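PDB 4K7C: aminopeptidase C from Lactobacillus rhamnosus, which probably removes amino acids from the N-terminus of peptides, as a cysteine aminopeptidase of the bleomycin-hydrolase type, built here as a six-chain assembly. Local coordinates for residues 214-218 with 219-223. Residues are numbered along the deposited sequence; the frame is centred on the assembly and turned at random.
Sequences ILAYT and LGNPP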
ATOM      1  N   ILE A 214      -8.954 -31.370  18.219  1.00 15.39           N
ATOM      2  CA  ILE A 214      -8.015 -30.449  17.513  1.00 14.76           C
ATOM      3  C   ILE A 214      -8.544 -30.038  16.151  1.00 14.52           C
ATOM      4  O   ILE A 214      -8.549 -28.879  15.787  1.00 13.90           O
ATOM      5  CB  ILE A 214      -6.607 -31.132  17.364  1.00 16.40           C
ATOM      6  CG1 ILE A 214      -5.985 -31.296  18.744  1.00 19.31           C
ATOM      7  CG2 ILE A 214      -5.752 -30.364  16.356  1.00 16.67           C
ATOM      8  CD1 ILE A 214      -4.776 -32.224  18.784  1.00 18.46           C
ATOM      9  N   LEU A 215      -9.114 -30.994  15.416  1.00 14.85           N
ATOM     10  CA  LEU A 215      -9.722 -30.671  14.130  1.00 14.77           C
ATOM     11  C   LEU A 215     -11.055 -29.932  14.201  1.00 14.99           C
ATOM     12  O   LEU A 215     -11.320 -29.080  13.416  1.00 14.08           O
ATOM     13  CB  LEU A 215      -9.826 -31.954  13.326  1.00 14.09           C
ATOM     14  CG  LEU A 215      -8.499 -32.563  13.025  1.00 14.62           C
ATOM     15  CD1 LEU A 215      -8.675 -33.977  12.498  1.00 15.32           C
ATOM     16  CD2 LEU A 215      -7.683 -31.813  11.973  1.00 16.17           C
ATOM     17  N   ALA A 216     -11.891 -30.244  15.202  1.00 15.50           N
ATOM     18  CA  ALA A 216     -13.164 -29.545  15.370  1.00 14.86           C
ATOM     19  C   ALA A 216     -12.867 -28.103  15.738  1.00 15.81           C
ATOM     20  O   ALA A 216     -13.467 -27.129  15.186  1.00 15.00           O
ATOM     21  CB  ALA A 216     -13.968 -30.256  16.434  1.00 16.26           C
ATOM     22  N   TYR A 217     -11.892 -27.917  16.612  1.00 15.43           N
ATOM     23  CA  TYR A 217     -11.541 -26.525  16.993  1.00 14.83           C
ATOM     24  C   TYR A 217     -10.947 -25.729  15.804  1.00 15.10           C
ATOM     25  O   TYR A 217     -11.221 -24.529  15.656  1.00 15.22           O
ATOM     26  CB  TYR A 217     -10.534 -26.491  18.102  1.00 13.43           C
ATOM     27  CG  TYR A 217     -11.081 -26.699  19.493  1.00 13.97           C
ATOM     28  CD1 TYR A 217     -12.366 -27.215  19.716  1.00 12.73           C
ATOM     29  CD2 TYR A 217     -10.273 -26.511  20.586  1.00 15.30           C
ATOM     30  CE1 TYR A 217     -12.864 -27.460  21.013  1.00 13.64           C
ATOM     31  CE2 TYR A 217     -10.763 -26.720  21.875  1.00 16.41           C
ATOM     32  CZ  TYR A 217     -12.034 -27.226  22.087  1.00 15.65           C
ATOM     33  OH  TYR A 217     -12.450 -27.395  23.380  1.00 15.65           O
ATOM     34  N   THR A 218     -10.083 -26.362  15.034  1.00 14.99           N
ATOM     35  CA  THR A 218      -9.434 -25.693  13.882  1.00 15.60           C
ATOM     36  C   THR A 218     -10.293 -25.486  12.672  1.00 14.79           C
ATOM     37  O   THR A 218     -10.148 -24.493  11.982  1.00 15.47           O
ATOM     38  CB  THR A 218      -8.107 -26.354  13.490  1.00 15.69           C
ATOM     39  OG1 THR A 218      -8.214 -27.771  13.307  1.00 14.62           O
ATOM     40  CG2 THR A 218      -7.079 -26.040  14.569  1.00 15.87           C
ATOM     41  N   LEU A 219     -11.145 -26.473  12.390  1.00 14.64           N
ATOM     42  CA  LEU A 219     -11.827 -26.593  11.112  1.00 14.50           C
ATOM     43  C   LEU A 219     -13.349 -26.504  11.185  1.00 15.14           C
ATOM     44  O   LEU A 219     -13.966 -26.206  10.142  1.00 15.73           O
ATOM     45  CB  LEU A 219     -11.440 -27.927  10.487  1.00 16.43           C
ATOM     46  CG  LEU A 219      -9.936 -28.162  10.218  1.00 13.69           C
ATOM     47  CD1 LEU A 219      -9.751 -29.501   9.543  1.00 16.74           C
ATOM     48  CD2 LEU A 219      -9.318 -27.033   9.374  1.00 14.37           C
ATOM     49  N   GLY A 220     -13.898 -26.673  12.384  1.00 15.48           N
ATOM     50  CA  GLY A 220     -15.371 -26.699  12.629  1.00 17.17           C
ATOM     51  C   GLY A 220     -15.914 -28.143  12.746  1.00 16.91           C
ATOM     52  O   GLY A 220     -15.234 -29.154  12.578  1.00 16.35           O
ATOM     53  N   ASN A 221     -17.201 -28.192  13.058  1.00 19.19           N
ATOM     54  CA  ASN A 221     -17.906 -29.451  13.155  1.00 17.07           C
ATOM     55  C   ASN A 221     -18.396 -29.865  11.786  1.00 19.27           C
ATOM     56  O   ASN A 221     -19.115 -29.117  11.085  1.00 21.74           O
ATOM     57  CB  ASN A 221     -19.129 -29.300  14.007  1.00 16.89           C
ATOM     58  CG  ASN A 221     -18.852 -28.894  15.428  1.00 18.57           C
ATOM     59  OD1 ASN A 221     -17.905 -29.363  16.106  1.00 17.19           O
ATOM     60  ND2 ASN A 221     -19.594 -27.905  15.840  1.00 21.52           N
ATOM     61  N   PRO A 222     -18.076 -31.072  11.390  1.00 19.82           N
ATOM     62  CA  PRO A 222     -18.650 -31.527  10.109  1.00 18.57           C
ATOM     63  C   PRO A 222     -20.132 -31.659  10.156  1.00 18.16           C
ATOM     64  O   PRO A 222     -20.697 -32.231  11.133  1.00 17.54           O
ATOM     65  CB  PRO A 222     -18.021 -32.896   9.918  1.00 20.64           C
ATOM     66  CG  PRO A 222     -16.906 -32.956  10.849  1.00 23.62           C
ATOM     67  CD  PRO A 222     -17.279 -32.124  12.049  1.00 22.04           C
ATOM     68  N   PRO A 223     -20.803 -31.127   9.166  1.00 19.28           N
ATOM     69  CA  PRO A 223     -22.240 -31.211   9.151  1.00 22.24           C
ATOM     70  C   PRO A 223     -22.768 -32.665   8.934  1.00 21.21           C
ATOM     71  O   PRO A 223     -22.125 -33.466   8.323  1.00 18.85           O
ATOM     72  CB  PRO A 223     -22.627 -30.362   7.950  1.00 23.99           C
ATOM     73  CG  PRO A 223     -21.382 -30.211   7.156  1.00 22.86           C
ATOM     74  CD  PRO A 223     -20.260 -30.288   8.090  1.00 20.39           C
TER
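Two successive i to i+4 backbone bonds finish the helix, from Leu-219 N to Leu-215 O (2.8 Å) and from Gly-220 N to Ala-216 O (2.9 Å). Gly-220 then leaves the helix with phi at 99°; a CB there would collide with Leu-219 O, which is reason enough for a glycine. Its own buried oxygen has no hydrogen-bond partner in the model, but the CA of Ala-216 approaches Gly-220 O at 3.5 Å in a CA-H...O contact.

One turn apart, Leu-215 and Leu-219 run alongside each other off the same flank of the helix, with the methyl CD2 of the former 3.9 Å from CD1 of the latter. Both meet Leu-172 of helix 170-192. Leu-219 CG also passes 3.6 Å from Thr-218 OG1. That hydroxyl, set between its own backbone N and carbonyl carbon (chi1 51°), turns back to donate to Ile-214 O at 2.7 Å; Thr-218 N reaches the same oxygen from the opposite face, so two bonds grip it. With an alanine here in place of Leu-219, Leu-215 CD2 is likely to lose its methyl neighbour and a gap to open against Leu-172.

Asn-221 OD1 comes within 4.1 Å of Ala-216 CB, but its bond is to Gln-27 NE2 of the second subunit, which also donates to Ala-216 O. This is a glycine C-cap, with positive phi just beyond the last helical residue; it ends helix 197-219 at a subunit interface and leads the chain toward the hairpin of strands 226-231 and 237-243.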